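Local coordinates for activated BY transcription factor SSRB (Salmonella enterica, PDB 2WNW), which belongs to glycosyl hydrolase family 30 and pairs an eight-stranded TIM barrel with a beta-sandwich domain, at residues S7-R12 against T431-G436; Q14-R19 against H365-I370; H309-L314 against Y410-Q415. One frame throughout, in Å; residues are numbered along the deposited sequence.

Overall arrangement
All three contacts lie where the TIM barrel meets the beta sandwich, and each involves strands from near one or other end of the chain. Contact 1 is within the sandwich; its centre is about 10 Å from that of contact 2 and about 9 Å from that of contact 3. Contacts 2 and 3, with centres about 13 Å apart, each set a barrel helix, 365-374 or 305-322, against the sandwich. Trp310 of contact 3 ties the group together: its NE1 is 2.7 Å from Ser435 O of contact 1, and its ring meets Phe15 of contact 2. Asp9 N and Gln14 O, 2.6 Å apart, probably join contacts 1 and 2 by a hydrogen bond.

Contact 1 (S7-R12 against T431-G436); sequences SSDPYR and TLPPSG
Asp9 holds CG anti to its backbone N (chi1 -176°), which lays the carboxylate obliquely across the Pro433 ring, whereas Tyr11 has CG anti to its carbonyl carbon (chi1 -82°) and swings its ring toward Pro434 and Ser435. Asp9 CG rests 3.5 Å from Pro433 CG. Pro10, next in the chain, packs its CG 3.4 Å from Ser435 O. The Tyr11 ring offers an edge, with CD2 3.5 Å from Pro434 O near the ring plane, while its CE2 passes 3.6 Å from Ser435 OG. Polar linkage is left to one water: it donates to Asp9 OD2 at 2.5 Å and to Pro434 O, and accepts from Tyr11 N, so three groups from both segments grip it. Ser435 O bonds to the indole of Trp310, while Ser8 OG turns to His372. Ser435 has a positive phi (67°), and Gly436 N donates to Pro433 O at 2.8 Å, closing a type II beta turn. The arrangement is a tight proline-rich turn leading from strand 426-432 into strand 437-442, packed against the end of strand 2-9, at the edge of the family 30 beta sandwich that faces the barrel helix 305-322.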
loop_
_atom_site.group_PDB
_atom_site.type_symbol
_atom_site.label_atom_id
_atom_site.label_comp_id
_atom_site.label_asym_id
_atom_site.label_seq_id
_atom_site.Cartn_x
_atom_site.Cartn_y
_atom_site.Cartn_z
ATOM N N SER A 7 0.007 -24.930 3.129
ATOM C CA SER A 7 0.477 -24.207 4.303
ATOM C C SER A 7 1.894 -24.529 4.762
ATOM O O SER A 7 2.318 -25.688 4.773
ATOM C CB SER A 7 -0.485 -24.455 5.470
ATOM O OG SER A 7 -1.825 -24.215 5.084
ATOM N N SER A 8 2.617 -23.482 5.146
ATOM C CA SER A 8 3.977 -23.616 5.646
ATOM C C SER A 8 4.047 -23.046 7.055
ATOM O O SER A 8 3.460 -22.005 7.350
ATOM C CB SER A 8 4.976 -22.871 4.753
ATOM O OG SER A 8 5.137 -23.516 3.503
ATOM N N ASP A 9 4.765 -23.752 7.919
ATOM C CA ASP A 9 4.961 -23.357 9.306
ATOM C C ASP A 9 6.468 -23.486 9.496
ATOM O O ASP A 9 6.956 -24.485 10.025
ATOM C CB ASP A 9 4.210 -24.328 10.224
ATOM C CG ASP A 9 4.287 -23.942 11.693
ATOM O OD1 ASP A 9 3.560 -24.568 12.490
ATOM O OD2 ASP A 9 5.063 -23.032 12.056
ATOM N N PRO A 10 7.228 -22.475 9.047
ATOM C CA PRO A 10 8.687 -22.489 9.164
ATOM C C PRO A 10 9.256 -22.813 10.545
ATOM O O PRO A 10 10.226 -23.557 10.649
ATOM C CB PRO A 10 9.094 -21.101 8.652
ATOM C CG PRO A 10 7.874 -20.260 8.896
ATOM C CD PRO A 10 6.760 -21.189 8.502
ATOM N N TYR A 11 8.668 -22.267 11.604
ATOM C CA TYR A 11 9.181 -22.553 12.939
ATOM C C TYR A 11 9.101 -24.036 13.295
ATOM O O TYR A 11 9.792 -24.497 14.204
ATOM C CB TYR A 11 8.463 -21.701 13.989
ATOM C CG TYR A 11 9.042 -20.303 14.096
ATOM C CD1 TYR A 11 10.373 -20.107 14.476
ATOM C CD2 TYR A 11 8.271 -19.182 13.804
ATOM C CE1 TYR A 11 10.922 -18.817 14.563
ATOM C CE2 TYR A 11 8.806 -17.892 13.884
ATOM C CZ TYR A 11 10.128 -17.717 14.264
ATOM O OH TYR A 11 10.648 -16.443 14.345
ATOM N N ARG A 12 8.262 -24.784 12.583
ATOM C CA ARG A 12 8.156 -26.220 12.821
ATOM C C ARG A 12 8.754 -26.986 11.646
ATOM O O ARG A 12 8.596 -28.200 11.538
ATOM C CB ARG A 12 6.699 -26.644 13.023
ATOM C CG ARG A 12 6.089 -26.194 14.337
ATOM C CD ARG A 12 4.739 -26.858 14.544
ATOM N NE ARG A 12 4.065 -26.391 15.752
ATOM C CZ ARG A 12 2.897 -26.862 16.181
ATOM N NH1 ARG A 12 2.275 -27.817 15.501
ATOM N NH2 ARG A 12 2.350 -26.378 17.289
ATOM N N THR A 431 -6.041 -20.046 9.887
ATOM C CA THR A 431 -5.255 -19.731 11.071
ATOM C C THR A 431 -3.798 -19.951 10.689
ATOM O O THR A 431 -3.418 -21.040 10.262
ATOM C CB THR A 431 -5.610 -20.649 12.261
ATOM O OG1 THR A 431 -6.956 -20.396 12.679
ATOM C CG2 THR A 431 -4.674 -20.391 13.429
ATOM N N LEU A 432 -2.986 -18.910 10.820
ATOM C CA LEU A 432 -1.580 -19.028 10.474
ATOM C C LEU A 432 -0.678 -18.860 11.685
ATOM O O LEU A 432 -0.864 -17.954 12.501
ATOM C CB LEU A 432 -1.192 -17.997 9.405
ATOM C CG LEU A 432 -1.762 -18.183 7.996
ATOM C CD1 LEU A 432 -3.210 -17.715 7.974
ATOM C CD2 LEU A 432 -0.942 -17.379 6.988
ATOM N N PRO A 433 0.314 -19.745 11.823
ATOM C CA PRO A 433 1.224 -19.633 12.962
ATOM C C PRO A 433 2.137 -18.440 12.701
ATOM O O PRO A 433 2.120 -17.866 11.606
ATOM C CB PRO A 433 1.976 -20.957 12.921
ATOM C CG PRO A 433 2.074 -21.224 11.446
ATOM C CD PRO A 433 0.678 -20.883 10.960
ATOM N N PRO A 434 2.930 -18.036 13.703
ATOM C CA PRO A 434 3.834 -16.900 13.502
ATOM C C PRO A 434 4.739 -17.201 12.304
ATOM O O PRO A 434 5.278 -18.303 12.197
ATOM C CB PRO A 434 4.616 -16.845 14.812
ATOM C CG PRO A 434 3.640 -17.392 15.814
ATOM C CD PRO A 434 3.040 -18.564 15.074
ATOM N N SER A 435 4.895 -16.224 11.412
ATOM C CA SER A 435 5.723 -16.363 10.213
ATOM C C SER A 435 5.173 -17.372 9.211
ATOM O O SER A 435 5.800 -17.654 8.191
ATOM C CB SER A 435 7.163 -16.743 10.584
ATOM O OG SER A 435 7.803 -15.684 11.277
ATOM N N GLY A 436 3.989 -17.904 9.485
ATOM C CA GLY A 436 3.417 -18.870 8.568
ATOM C C GLY A 436 2.981 -18.241 7.258
ATOM O O GLY A 436 2.710 -17.041 7.186
HETATM O O HOH W 1 6.211 -20.830 11.505
#

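Contact 2 (Q14-R19 against H365-I370); sequences QFLVER and HSWYGI
An aromatic cluster of Phe15, His365 and Tyr368 joins the N-terminal strands to helix 365-374, which follows strand 360-363. Phe15 is the central ring. Its CG lies anti to the carbonyl carbon (chi1 -65°), sending the ring in over the helix. There it forms an offset stack with Tyr368, the ring planes 15° apart and the centroids 4.3 Å apart. The offset is large enough to bring Phe15 CB over the Tyr368 face as well, 3.3 Å from CD2, a close fit. Trp367 CE3 lies over the opposite face of Tyr368, so the phenol ring is clasped from both sides. At its far end Phe15 turns an edge to His365 in an edge-to-face pair, planes at 71°: CZ stands over the centre of the imidazole, 3.7 Å from NE2. Leu16 adds an aliphatic wedge, its CD1 meeting the Tyr368 rim 3.9 Å from CD2 and lying 4.5 Å from Trp367 CZ3. Its left-handed backbone conformation marks the corner between strands 14-15 and 17-25, and with Phe15 it directs two consecutive side chains at the same helix. Leu16 N bonds to Ser8 OG on the adjoining strand, and Phe15 also meets the ring of Trp310 in helix 305-322. Stacked and edge-to-face rings thus supply an aromatic seam between a barrel helix and the chain's N-terminal strands, the domain junction of this two-domain family 30 fold.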
loop_
_atom_site.group_PDB
_atom_site.type_symbol
_atom_site.label_atom_id
_atom_site.label_comp_id
_atom_site.label_asym_id
_atom_site.label_seq_id
_atom_site.Cartn_x
_atom_site.Cartn_y
_atom_site.Cartn_z
ATOM N N GLN A 14 7.827 -27.155 8.678
ATOM C CA GLN A 14 6.784 -27.749 7.839
ATOM C C GLN A 14 6.572 -26.822 6.648
ATOM O O GLN A 14 6.132 -25.689 6.817
ATOM C CB GLN A 14 5.467 -27.876 8.605
ATOM C CG GLN A 14 5.131 -29.289 9.032
ATOM C CD GLN A 14 6.146 -29.860 9.989
ATOM O OE1 GLN A 14 6.299 -29.375 11.109
ATOM N NE2 GLN A 14 6.854 -30.897 9.554
ATOM N N PHE A 15 6.871 -27.305 5.448
ATOM C CA PHE A 15 6.726 -26.477 4.257
ATOM C C PHE A 15 5.838 -27.054 3.164
ATOM O O PHE A 15 5.870 -28.251 2.882
ATOM C CB PHE A 15 8.105 -26.191 3.656
ATOM C CG PHE A 15 8.990 -25.359 4.532
ATOM C CD1 PHE A 15 8.798 -23.984 4.634
ATOM C CD2 PHE A 15 10.022 -25.947 5.254
ATOM C CE1 PHE A 15 9.620 -23.207 5.440
ATOM C CE2 PHE A 15 10.853 -25.176 6.067
ATOM C CZ PHE A 15 10.650 -23.805 6.161
ATOM N N LEU A 16 5.059 -26.172 2.547
ATOM C CA LEU A 16 4.174 -26.525 1.447
ATOM C C LEU A 16 3.335 -27.776 1.693
ATOM O O LEU A 16 3.329 -28.704 0.880
ATOM C CB LEU A 16 5.003 -26.692 0.169
ATOM C CG LEU A 16 5.852 -25.480 -0.241
ATOM C CD1 LEU A 16 6.767 -25.859 -1.392
ATOM C CD2 LEU A 16 4.948 -24.317 -0.630
ATOM N N VAL A 17 2.625 -27.798 2.815
ATOM C CA VAL A 17 1.769 -28.930 3.150
ATOM C C VAL A 17 0.396 -28.676 2.537
ATOM O O VAL A 17 -0.260 -27.689 2.863
ATOM C CB VAL A 17 1.634 -29.085 4.673
ATOM C CG1 VAL A 17 0.741 -30.273 5.004
ATOM C CG2 VAL A 17 3.016 -29.254 5.298
ATOM N N GLU A 18 -0.037 -29.563 1.643
ATOM C CA GLU A 18 -1.327 -29.389 0.988
ATOM C C GLU A 18 -2.452 -30.255 1.538
ATOM O O GLU A 18 -2.233 -31.376 1.992
ATOM C CB GLU A 18 -1.205 -29.656 -0.516
ATOM C CG GLU A 18 -2.488 -29.340 -1.278
ATOM C CD GLU A 18 -2.407 -29.659 -2.759
ATOM O OE1 GLU A 18 -1.398 -29.296 -3.401
ATOM O OE2 GLU A 18 -3.367 -30.262 -3.284
ATOM N N ARG A 19 -3.664 -29.715 1.485
ATOM C CA ARG A 19 -4.845 -30.433 1.934
ATOM C C ARG A 19 -6.078 -29.811 1.297
ATOM O O ARG A 19 -6.101 -28.614 0.996
ATOM C CB ARG A 19 -4.950 -30.404 3.462
ATOM C CG ARG A 19 -5.410 -29.096 4.071
ATOM C CD ARG A 19 -5.305 -29.178 5.585
ATOM N NE ARG A 19 -5.990 -28.083 6.263
ATOM C CZ ARG A 19 -7.311 -27.971 6.357
ATOM N NH1 ARG A 19 -8.100 -28.892 5.814
ATOM N NH2 ARG A 19 -7.847 -26.942 7.001
ATOM N N HIS A 365 15.091 -21.816 3.387
ATOM C CA HIS A 365 13.723 -21.337 3.577
ATOM C C HIS A 365 13.221 -20.543 2.371
ATOM O O HIS A 365 12.058 -20.658 1.982
ATOM C CB HIS A 365 13.629 -20.458 4.834
ATOM C CG HIS A 365 13.538 -21.231 6.118
ATOM N ND1 HIS A 365 14.198 -22.424 6.320
ATOM C CD2 HIS A 365 12.896 -20.956 7.278
ATOM C CE1 HIS A 365 13.968 -22.849 7.551
ATOM N NE2 HIS A 365 13.181 -21.977 8.153
ATOM N N SER A 366 14.097 -19.734 1.786
ATOM C CA SER A 366 13.726 -18.914 0.636
ATOM C C SER A 366 13.162 -19.734 -0.523
ATOM O O SER A 366 12.265 -19.277 -1.225
ATOM C CB SER A 366 14.932 -18.101 0.161
ATOM O OG SER A 366 16.001 -18.954 -0.203
ATOM N N TRP A 367 13.672 -20.945 -0.721
ATOM C CA TRP A 367 13.177 -21.790 -1.806
ATOM C C TRP A 367 11.685 -22.062 -1.606
ATOM O O TRP A 367 10.904 -21.978 -2.550
ATOM C CB TRP A 367 13.940 -23.121 -1.854
ATOM C CG TRP A 367 13.624 -23.953 -3.074
ATOM C CD1 TRP A 367 14.165 -23.818 -4.321
ATOM C CD2 TRP A 367 12.676 -25.027 -3.162
ATOM N NE1 TRP A 367 13.614 -24.743 -5.184
ATOM C CE2 TRP A 367 12.695 -25.496 -4.498
ATOM C CE3 TRP A 367 11.809 -25.638 -2.244
ATOM C CZ2 TRP A 367 11.880 -26.549 -4.937
ATOM C CZ3 TRP A 367 10.998 -26.685 -2.680
ATOM C CH2 TRP A 367 11.042 -27.128 -4.017
ATOM N N TYR A 368 11.291 -22.377 -0.374
ATOM C CA TYR A 368 9.884 -22.649 -0.082
ATOM C C TYR A 368 9.056 -21.370 -0.134
ATOM O O TYR A 368 7.897 -21.395 -0.538
ATOM C CB TYR A 368 9.724 -23.314 1.289
ATOM C CG TYR A 368 10.467 -24.623 1.407
ATOM C CD1 TYR A 368 11.742 -24.675 1.967
ATOM C CD2 TYR A 368 9.912 -25.804 0.914
ATOM C CE1 TYR A 368 12.450 -25.870 2.032
ATOM C CE2 TYR A 368 10.613 -27.007 0.972
ATOM C CZ TYR A 368 11.880 -27.031 1.530
ATOM O OH TYR A 368 12.586 -28.211 1.570
ATOM N N GLY A 369 9.662 -20.254 0.269
ATOM C CA GLY A 369 8.964 -18.980 0.233
ATOM C C GLY A 369 8.599 -18.619 -1.196
ATOM O O GLY A 369 7.466 -18.240 -1.480
ATOM N N ILE A 370 9.565 -18.727 -2.100
ATOM C CA ILE A 370 9.322 -18.429 -3.507
ATOM C C ILE A 370 8.254 -19.399 -4.014
ATOM O O ILE A 370 7.394 -19.033 -4.810
ATOM C CB ILE A 370 10.612 -18.609 -4.334
ATOM C CG1 ILE A 370 11.652 -17.571 -3.899
ATOM C CG2 ILE A 370 10.314 -18.481 -5.819
ATOM C CD1 ILE A 370 13.019 -17.778 -4.527
#

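Contact 3 (H309-L314 against Y410-Q415); sequences HWHTYL and YNRDVQ
A histidine and a tyrosine from different domains meet in a short hydrogen bond: His311 ND1 and Tyr410 OH are 2.7 Å apart, with an angle of 156°, and either could be the donor. Each partner is reached at its edge, ND1 lying near the plane of the phenol ring and OH near that of the imidazole. CG is anti to the backbone N in both residues (chi1 170° in His311), so the imidazole leaves the helix and the phenol leaves strand 405-411 with the two side chains at about a right angle, their ring planes 50° apart and meeting rim to rim. Leu314 comes over one Tyr410 face in a CH-pi contact, CD1 standing 4.2 Å from the ring centroid, and Arg412 N lies over the opposite face. Trp310 and Tyr410 run past each other in opposite directions, Trp310 NE1 3.8 Å from Tyr410 CE2, while the indole N-H is committed to Ser435 O. The bent chain of Arg412 sets one face of its guanidinium against His311 CE1, with NH2 3.6 Å from that atom; this side chain also packs on Asn391 of the second subunit. Beyond it, Asn411 OD1 accepts from Asp413 N at 2.9 Å in an Asx turn, and Asn411 ND2 donates to Gln415 O at 2.9 Å, fixing the bend after the strand. In chemical terms, the hydroxyl of the buried tyrosine is satisfied by the imidazole, and the nearby arginine charge would tend to disfavour a protonated His311, though a long, weak ion pair of Arg412 with Glu394 may soften this.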
loop_
_atom_site.group_PDB
_atom_site.type_symbol
_atom_site.label_atom_id
_atom_site.label_comp_id
_atom_site.label_asym_id
_atom_site.label_seq_id
_atom_site.Cartn_x
_atom_site.Cartn_y
_atom_site.Cartn_z
ATOM N N HIS A 309 15.432 -14.550 6.304
ATOM C CA HIS A 309 15.513 -14.679 4.851
ATOM C C HIS A 309 14.136 -14.998 4.279
ATOM O O HIS A 309 13.756 -14.502 3.216
ATOM C CB HIS A 309 16.523 -15.767 4.485
ATOM C CG HIS A 309 17.921 -15.457 4.924
ATOM N ND1 HIS A 309 18.967 -16.339 4.764
ATOM C CD2 HIS A 309 18.442 -14.362 5.530
ATOM C CE1 HIS A 309 20.072 -15.804 5.253
ATOM N NE2 HIS A 309 19.781 -14.605 5.724
ATOM N N TRP A 310 13.398 -15.829 5.005
ATOM C CA TRP A 310 12.041 -16.223 4.642
ATOM C C TRP A 310 11.208 -14.948 4.556
ATOM O O TRP A 310 10.508 -14.706 3.567
ATOM C CB TRP A 310 11.520 -17.176 5.731
ATOM C CG TRP A 310 10.039 -17.431 5.797
ATOM C CD1 TRP A 310 9.145 -16.841 6.652
ATOM C CD2 TRP A 310 9.302 -18.434 5.082
ATOM N NE1 TRP A 310 7.908 -17.422 6.522
ATOM C CE2 TRP A 310 7.974 -18.401 5.565
ATOM C CE3 TRP A 310 9.635 -19.358 4.081
ATOM C CZ2 TRP A 310 6.975 -19.262 5.082
ATOM C CZ3 TRP A 310 8.641 -20.217 3.601
ATOM C CH2 TRP A 310 7.328 -20.160 4.104
ATOM N N HIS A 311 11.313 -14.116 5.587
ATOM C CA HIS A 311 10.587 -12.853 5.624
ATOM C C HIS A 311 10.972 -11.919 4.484
ATOM O O HIS A 311 10.109 -11.346 3.829
ATOM C CB HIS A 311 10.846 -12.114 6.937
ATOM C CG HIS A 311 10.327 -10.711 6.937
ATOM N ND1 HIS A 311 8.988 -10.412 7.076
ATOM C CD2 HIS A 311 10.959 -9.527 6.749
ATOM C CE1 HIS A 311 8.818 -9.105 6.970
ATOM N NE2 HIS A 311 9.998 -8.546 6.771
ATOM N N THR A 312 12.272 -11.745 4.263
ATOM C CA THR A 312 12.731 -10.844 3.209
ATOM C C THR A 312 12.127 -11.177 1.848
ATOM O O THR A 312 11.626 -10.289 1.159
ATOM C CB THR A 312 14.275 -10.844 3.119
ATOM O OG1 THR A 312 14.812 -10.324 4.343
ATOM C CG2 THR A 312 14.757 -9.987 1.956
ATOM N N TYR A 313 12.159 -12.451 1.467
ATOM C CA TYR A 313 11.608 -12.855 0.180
ATOM C C TYR A 313 10.098 -12.662 0.098
ATOM O O TYR A 313 9.596 -12.038 -0.840
ATOM C CB TYR A 313 11.947 -14.323 -0.124
ATOM C CG TYR A 313 13.274 -14.517 -0.830
ATOM C CD1 TYR A 313 14.475 -14.545 -0.118
ATOM C CD2 TYR A 313 13.328 -14.635 -2.221
ATOM C CE1 TYR A 313 15.703 -14.684 -0.781
ATOM C CE2 TYR A 313 14.544 -14.768 -2.891
ATOM C CZ TYR A 313 15.724 -14.793 -2.167
ATOM O OH TYR A 313 16.916 -14.917 -2.838
ATOM N N LEU A 314 9.369 -13.196 1.075
ATOM C CA LEU A 314 7.913 -13.079 1.063
ATOM C C LEU A 314 7.422 -11.640 1.156
ATOM O O LEU A 314 6.522 -11.238 0.422
ATOM C CB LEU A 314 7.301 -13.909 2.195
ATOM C CG LEU A 314 7.362 -15.428 2.007
ATOM C CD1 LEU A 314 6.914 -16.118 3.290
ATOM C CD2 LEU A 314 6.476 -15.841 0.832
ATOM N N TYR A 410 0.749 -14.263 4.201
ATOM C CA TYR A 410 1.924 -14.412 5.051
ATOM C C TYR A 410 1.717 -13.635 6.351
ATOM O O TYR A 410 1.435 -12.433 6.331
ATOM C CB TYR A 410 3.161 -13.886 4.307
ATOM C CG TYR A 410 4.347 -13.557 5.191
ATOM C CD1 TYR A 410 4.955 -12.301 5.124
ATOM C CD2 TYR A 410 4.852 -14.487 6.098
ATOM C CE1 TYR A 410 6.036 -11.980 5.941
ATOM C CE2 TYR A 410 5.935 -14.177 6.920
ATOM C CZ TYR A 410 6.518 -12.923 6.837
ATOM O OH TYR A 410 7.578 -12.609 7.652
ATOM N N ASN A 411 1.845 -14.329 7.475
ATOM C CA ASN A 411 1.672 -13.711 8.786
ATOM C C ASN A 411 3.021 -13.293 9.372
ATOM O O ASN A 411 3.772 -14.136 9.866
ATOM C CB ASN A 411 0.972 -14.693 9.738
ATOM C CG ASN A 411 0.913 -14.175 11.161
ATOM O OD1 ASN A 411 0.947 -12.966 11.385
ATOM N ND2 ASN A 411 0.812 -15.087 12.133
ATOM N N ARG A 412 3.328 -11.996 9.331
ATOM C CA ARG A 412 4.605 -11.527 9.864
ATOM C C ARG A 412 4.558 -11.269 11.367
ATOM O O ARG A 412 5.581 -10.959 11.977
ATOM C CB ARG A 412 5.075 -10.255 9.136
ATOM C CG ARG A 412 4.284 -8.999 9.457
ATOM C CD ARG A 412 4.866 -7.775 8.756
ATOM N NE ARG A 412 6.234 -7.484 9.184
ATOM C CZ ARG A 412 6.973 -6.491 8.694
ATOM N NH1 ARG A 412 6.477 -5.692 7.758
ATOM N NH2 ARG A 412 8.208 -6.299 9.132
ATOM N N ASP A 413 3.377 -11.406 11.964
ATOM C CA ASP A 413 3.221 -11.188 13.400
ATOM C C ASP A 413 3.980 -12.298 14.126
ATOM O O ASP A 413 4.273 -13.343 13.540
ATOM C CB ASP A 413 1.737 -11.235 13.792
ATOM C CG ASP A 413 1.431 -10.449 15.067
ATOM O OD1 ASP A 413 2.372 -10.118 15.822
ATOM O OD2 ASP A 413 0.238 -10.165 15.315
ATOM N N VAL A 414 4.291 -12.069 15.397
ATOM C CA VAL A 414 5.010 -13.050 16.200
ATOM C C VAL A 414 4.027 -13.940 16.953
ATOM O O VAL A 414 4.419 -14.744 17.799
ATOM C CB VAL A 414 5.937 -12.360 17.219
ATOM C CG1 VAL A 414 7.019 -11.571 16.488
ATOM C CG2 VAL A 414 5.123 -11.445 18.117
ATOM N N GLN A 415 2.744 -13.776 16.646
ATOM C CA GLN A 415 1.691 -14.568 17.273
ATOM C C GLN A 415 0.884 -15.253 16.188
ATOM O O GLN A 415 0.896 -14.832 15.031
ATOM C CB GLN A 415 0.717 -13.687 18.049
ATOM C CG GLN A 415 1.294 -12.844 19.146
ATOM C CD GLN A 415 0.215 -12.007 19.796
ATOM O OE1 GLN A 415 -0.801 -12.539 20.251
ATOM N NE2 GLN A 415 0.417 -10.694 19.837
#